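PDB 3K7Y: aspartate aminotransferase from Plasmodium falciparum, which probably catalyses the pyridoxal-phosphate-dependent transfer of the amino group of L-aspartate to 2-oxoglutarate, yielding oxaloacetate and L-glutamate. Local coordinates for residues F111-L114 with E115-M119; D197-I200 with E201-H205. All coordinates share one frame; numbering follows the deposited sequence.

Both contacts are local ones within single helices, in series along the chain: interaction 1 lies in helix 105-118 and interaction 2 in helix 193-206. Their centres are about 25 Å apart, with nearest atoms about 15 Å apart, so they do not touch. What they share is the eight-stranded mixed sheet of the pyridoxal-phosphate domain, whose strands the two helices connect: 98-104 to 124-128 in the first case, 176-179 to 209-214 in the second. Helix 105-118 opens with the cofactor-binding residues G106 and T107 and reaches the second subunit. Interaction 2, packing within the crossover helix of a beta-alpha-beta unit, lies away from the cofactor, and no other chain of the assembly touches its segments.

Interaction 1: F111-L114 with E115-M119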
loop_
_atom_site.group_PDB
_atom_site.type_symbol
_atom_site.label_atom_id
_atom_site.label_comp_id
_atom_site.label_asym_id
_atom_site.label_seq_id
_atom_site.Cartn_x
_atom_site.Cartn_y
_atom_site.Cartn_z
ATOM N N PHE A 111 1.212 5.495 -9.240
ATOM C CA PHE A 111 0.555 4.308 -9.781
ATOM C C PHE A 111 -0.969 4.324 -9.780
ATOM O O PHE A 111 -1.533 3.923 -10.784
ATOM C CB PHE A 111 1.097 3.027 -9.174
ATOM C CG PHE A 111 0.201 2.389 -8.191
ATOM C CD1 PHE A 111 0.569 2.322 -6.863
ATOM C CD2 PHE A 111 -0.993 1.794 -8.601
ATOM C CE1 PHE A 111 -0.248 1.672 -5.936
ATOM C CE2 PHE A 111 -1.818 1.152 -7.702
ATOM C CZ PHE A 111 -1.451 1.090 -6.361
ATOM N N VAL A 112 -1.640 4.784 -8.716
ATOM C CA VAL A 112 -3.116 4.811 -8.758
ATOM C C VAL A 112 -3.580 5.707 -9.887
ATOM O O VAL A 112 -4.567 5.397 -10.566
ATOM C CB VAL A 112 -3.848 5.276 -7.455
ATOM C CG1 VAL A 112 -5.384 5.304 -7.691
ATOM C CG2 VAL A 112 -3.548 4.363 -6.268
ATOM N N LEU A 113 -2.862 6.812 -10.094
ATOM C CA LEU A 113 -3.192 7.731 -11.179
ATOM C C LEU A 113 -3.016 7.097 -12.542
ATOM O O LEU A 113 -3.816 7.334 -13.447
ATOM C CB LEU A 113 -2.350 8.988 -11.102
ATOM C CG LEU A 113 -2.542 9.978 -12.232
ATOM C CD1 LEU A 113 -3.987 10.487 -12.281
ATOM C CD2 LEU A 113 -1.579 11.119 -12.018
ATOM N N LEU A 114 -1.972 6.293 -12.693
ATOM C CA LEU A 114 -1.777 5.606 -13.957
ATOM C C LEU A 114 -2.875 4.571 -14.137
ATOM O O LEU A 114 -3.441 4.440 -15.224
ATOM C CB LEU A 114 -0.388 4.992 -14.048
ATOM C CG LEU A 114 0.805 5.948 -14.164
ATOM C CD1 LEU A 114 2.083 5.181 -13.982
ATOM C CD2 LEU A 114 0.828 6.633 -15.495
ATOM N N GLU A 115 -3.215 3.865 -13.065
ATOM C CA GLU A 115 -4.342 2.937 -13.134
ATOM C C GLU A 115 -5.571 3.732 -13.531
ATOM O O GLU A 115 -6.429 3.235 -14.257
ATOM C CB GLU A 115 -4.581 2.174 -11.820
ATOM C CG GLU A 115 -3.589 1.076 -11.503
ATOM C CD GLU A 115 -3.478 -0.017 -12.573
ATOM O OE1 GLU A 115 -2.854 -1.068 -12.287
ATOM O OE2 GLU A 115 -3.984 0.150 -13.707
ATOM N N PHE A 116 -5.634 4.980 -13.075
ATOM C CA PHE A 116 -6.800 5.821 -13.357
ATOM C C PHE A 116 -6.814 6.302 -14.796
ATOM O O PHE A 116 -7.874 6.557 -15.355
ATOM C CB PHE A 116 -6.895 7.021 -12.404
ATOM C CG PHE A 116 -8.064 7.923 -12.695
ATOM C CD1 PHE A 116 -9.368 7.429 -12.661
ATOM C CD2 PHE A 116 -7.862 9.257 -13.016
ATOM C CE1 PHE A 116 -10.462 8.246 -12.927
ATOM C CE2 PHE A 116 -8.953 10.098 -13.288
ATOM C CZ PHE A 116 -10.265 9.585 -13.242
ATOM N N LEU A 117 -5.627 6.428 -15.381
ATOM C CA LEU A 117 -5.521 6.839 -16.763
ATOM C C LEU A 117 -5.885 5.707 -17.728
ATOM O O LEU A 117 -6.503 5.974 -18.758
ATOM C CB LEU A 117 -4.147 7.459 -17.068
ATOM C CG LEU A 117 -3.752 8.760 -16.333
ATOM C CD1 LEU A 117 -2.514 9.373 -16.925
ATOM C CD2 LEU A 117 -4.873 9.815 -16.305
ATOM N N LYS A 118 -5.536 4.457 -17.403
ATOM C CA LYS A 118 -5.931 3.314 -18.261
ATOM C C LYS A 118 -7.436 3.257 -18.318
ATOM O O LYS A 118 -8.022 2.834 -19.305
ATOM C CB LYS A 118 -5.369 1.968 -17.766
ATOM C CG LYS A 118 -4.364 1.285 -18.708
ATOM C CD LYS A 118 -5.051 0.642 -19.934
ATOM C CE LYS A 118 -4.065 -0.137 -20.848
ATOM N NZ LYS A 118 -3.094 0.703 -21.648
ATOM N N MET A 119 -8.040 3.723 -17.238
ATOM C CA MET A 119 -9.472 3.807 -17.100
ATOM C C MET A 119 -10.124 4.639 -18.175
ATOM O O MET A 119 -11.301 4.468 -18.453
ATOM C CB MET A 119 -9.785 4.431 -15.759
ATOM C CG MET A 119 -10.389 3.484 -14.785
ATOM S SD MET A 119 -12.100 3.944 -14.613
ATOM C CE MET A 119 -12.490 3.000 -13.138
#
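The carbonyl oxygen of L114 takes two N-H groups from the next turn of the helix. K118 N donates to L114 O over 3.0 Å, with an N-H...O angle of 159°, while the bond from L117 N to the same oxygen, also 3.0 Å, is weak. L117 N is itself shared, since it also donates to L113 O. One turn earlier E115 N binds F111 O at 2.8 Å, and F116 N binds V112 O, so i to i+4 bonding runs through the whole contact.

Side chains meet along two flanks of the helix. On one, E115 CG arrives at the edge of the F111 ring, close to its plane, and lies 4.0 Å from F111 CD2. A bend at chi2 of E115 turns the carboxylate to stand nearly upright against the ring, the two planes being 83° apart; R142 is a long, weak ion-pair partner of OE1. V112 CG2 rests over one face of the same ring, offset toward the rim. On the other flank L113 carries the packing with a single methyl. With CG anti to the backbone N (chi1 176°), and with the rotation at chi2, CD1 comes to the F116 ring edge, 4.1 Å from F116 CD2. The same methyl lies 4.2 Å from L117 CD2.

The F111 side chain is about 5 Å from that of T107, which binds the pyridoxal 5'-phosphate, and its ring makes an edge-to-face contact with F285 of the second subunit. Within the chain, F116 packs on L278 and I281 of helix 268-283. L114 lies against helix 133-140 through M138 and I139, and both L114 and L117 rest on L125 of strand 124-128.

Interaction 2: D197-I200 with E201-H205; sequences DEII and EIVLH
The flat groups that meet between D197-I200 and E201-H205 are backbone peptides, joined along a continuous helix by i to i+4 hydrogen bonds. I202 N reaches E198 O at 3.0 Å, E201 N bonds to D197 O at 3.2 Å, and L204 N to I200 O at 2.9 Å. The helix is the crossover of a beta-alpha-beta unit, linking strand 176-179 to strand 209-214 in the aminotransferase domain. V203 N completes the ladder with a nearly straight bond of 2.7 Å to I199 O. E201 N has a second, weak bond to E198 O.

Apolar branches one turn apart lie side by side and point the same way in two pairs. In the first, the CG2 methyls of I199 and V203 meet at 3.7 Å. I199 and I202 together pack on L165 of helix 161-170, and V203 on F234 of helix 229-235, so both of those helices pack against this one. At the exposed start of the segment, D197 OD2 forms a salt bridge with K233 NZ of helix 229-235.

The second pair, I200 and L204, also packs on I239. Here L204 CG lies beside its backbone N (chi1 -81°), which brings CD1 back along the helix to within 3.8 Å of I200 CG2.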
loop_
_atom_site.group_PDB
_atom_site.type_symbol
_atom_site.label_atom_id
_atom_site.label_comp_id
_atom_site.label_asym_id
_atom_site.label_seq_id
_atom_site.Cartn_x
_atom_site.Cartn_y
_atom_site.Cartn_z
ATOM N N ASP A 197 5.320 31.769 -17.538
ATOM C CA ASP A 197 4.228 32.389 -18.296
ATOM C C ASP A 197 4.097 31.859 -19.716
ATOM O O ASP A 197 2.984 31.694 -20.225
ATOM C CB ASP A 197 4.368 33.915 -18.341
ATOM C CG ASP A 197 4.701 34.515 -16.994
ATOM O OD1 ASP A 197 5.868 34.365 -16.536
ATOM O OD2 ASP A 197 3.799 35.150 -16.410
ATOM N N GLU A 198 5.223 31.602 -20.367
ATOM C CA GLU A 198 5.150 31.102 -21.728
ATOM C C GLU A 198 4.426 29.756 -21.717
ATOM O O GLU A 198 3.441 29.564 -22.435
ATOM C CB GLU A 198 6.535 30.996 -22.361
ATOM C CG GLU A 198 6.526 31.108 -23.883
ATOM C CD GLU A 198 7.924 31.029 -24.500
ATOM O OE1 GLU A 198 8.054 30.436 -25.601
ATOM O OE2 GLU A 198 8.888 31.552 -23.891
ATOM N N ILE A 199 4.901 28.846 -20.869
ATOM C CA ILE A 199 4.265 27.543 -20.653
ATOM C C ILE A 199 2.748 27.667 -20.478
ATOM O O ILE A 199 1.979 27.057 -21.220
ATOM C CB ILE A 199 4.874 26.832 -19.420
ATOM C CG1 ILE A 199 6.352 26.519 -19.662
ATOM C CG2 ILE A 199 4.111 25.572 -19.090
ATOM C CD1 ILE A 199 7.166 26.326 -18.403
ATOM N N ILE A 200 2.322 28.463 -19.504
ATOM C CA ILE A 200 0.912 28.616 -19.247
ATOM C C ILE A 200 0.226 28.863 -20.573
ATOM O O ILE A 200 -0.825 28.296 -20.844
ATOM C CB ILE A 200 0.642 29.770 -18.273
ATOM C CG1 ILE A 200 1.506 29.620 -17.011
ATOM C CG2 ILE A 200 -0.852 29.865 -17.933
ATOM C CD1 ILE A 200 1.102 28.491 -16.063
ATOM N N GLU A 201 0.845 29.672 -21.424
ATOM C CA GLU A 201 0.215 30.002 -22.698
ATOM C C GLU A 201 0.136 28.812 -23.649
ATOM O O GLU A 201 -0.905 28.598 -24.280
ATOM C CB GLU A 201 0.882 31.192 -23.383
ATOM C CG GLU A 201 -0.010 31.742 -24.481
ATOM C CD GLU A 201 0.362 33.140 -24.913
ATOM O OE1 GLU A 201 -0.546 33.853 -25.404
ATOM O OE2 GLU A 201 1.552 33.517 -24.762
ATOM N N ILE A 202 1.235 28.057 -23.738
ATOM C CA ILE A 202 1.308 26.826 -24.540
ATOM C C ILE A 202 0.290 25.800 -24.049
ATOM O O ILE A 202 -0.485 25.243 -24.835
ATOM C CB ILE A 202 2.717 26.166 -24.485
ATOM C CG1 ILE A 202 3.825 27.169 -24.836
ATOM C CG2 ILE A 202 2.775 24.911 -25.382
ATOM C CD1 ILE A 202 5.195 26.520 -25.052
ATOM N N VAL A 203 0.305 25.563 -22.741
ATOM C CA VAL A 203 -0.587 24.602 -22.100
ATOM C C VAL A 203 -2.049 24.972 -22.315
ATOM O O VAL A 203 -2.885 24.086 -22.461
ATOM C CB VAL A 203 -0.277 24.466 -20.587
ATOM C CG1 VAL A 203 -1.337 23.625 -19.869
ATOM C CG2 VAL A 203 1.094 23.867 -20.390
ATOM N N LEU A 204 -2.346 26.271 -22.347
ATOM C CA LEU A 204 -3.703 26.750 -22.627
ATOM C C LEU A 204 -4.133 26.541 -24.079
ATOM O O LEU A 204 -5.266 26.130 -24.340
ATOM C CB LEU A 204 -3.847 28.225 -22.260
ATOM C CG LEU A 204 -4.081 28.519 -20.785
ATOM C CD1 LEU A 204 -3.700 29.957 -20.477
ATOM C CD2 LEU A 204 -5.519 28.235 -20.394
ATOM N N HIS A 205 -3.236 26.833 -25.017
ATOM C CA HIS A 205 -3.536 26.648 -26.429
ATOM C C HIS A 205 -3.716 25.174 -26.766
ATOM O O HIS A 205 -4.666 24.814 -27.458
ATOM C CB HIS A 205 -2.468 27.286 -27.328
ATOM C CG HIS A 205 -2.860 27.353 -28.776
ATOM N ND1 HIS A 205 -2.075 26.838 -29.787
ATOM C CD2 HIS A 205 -3.961 27.865 -29.380
ATOM C CE1 HIS A 205 -2.670 27.038 -30.952
ATOM N NE2 HIS A 205 -3.817 27.658 -30.733
#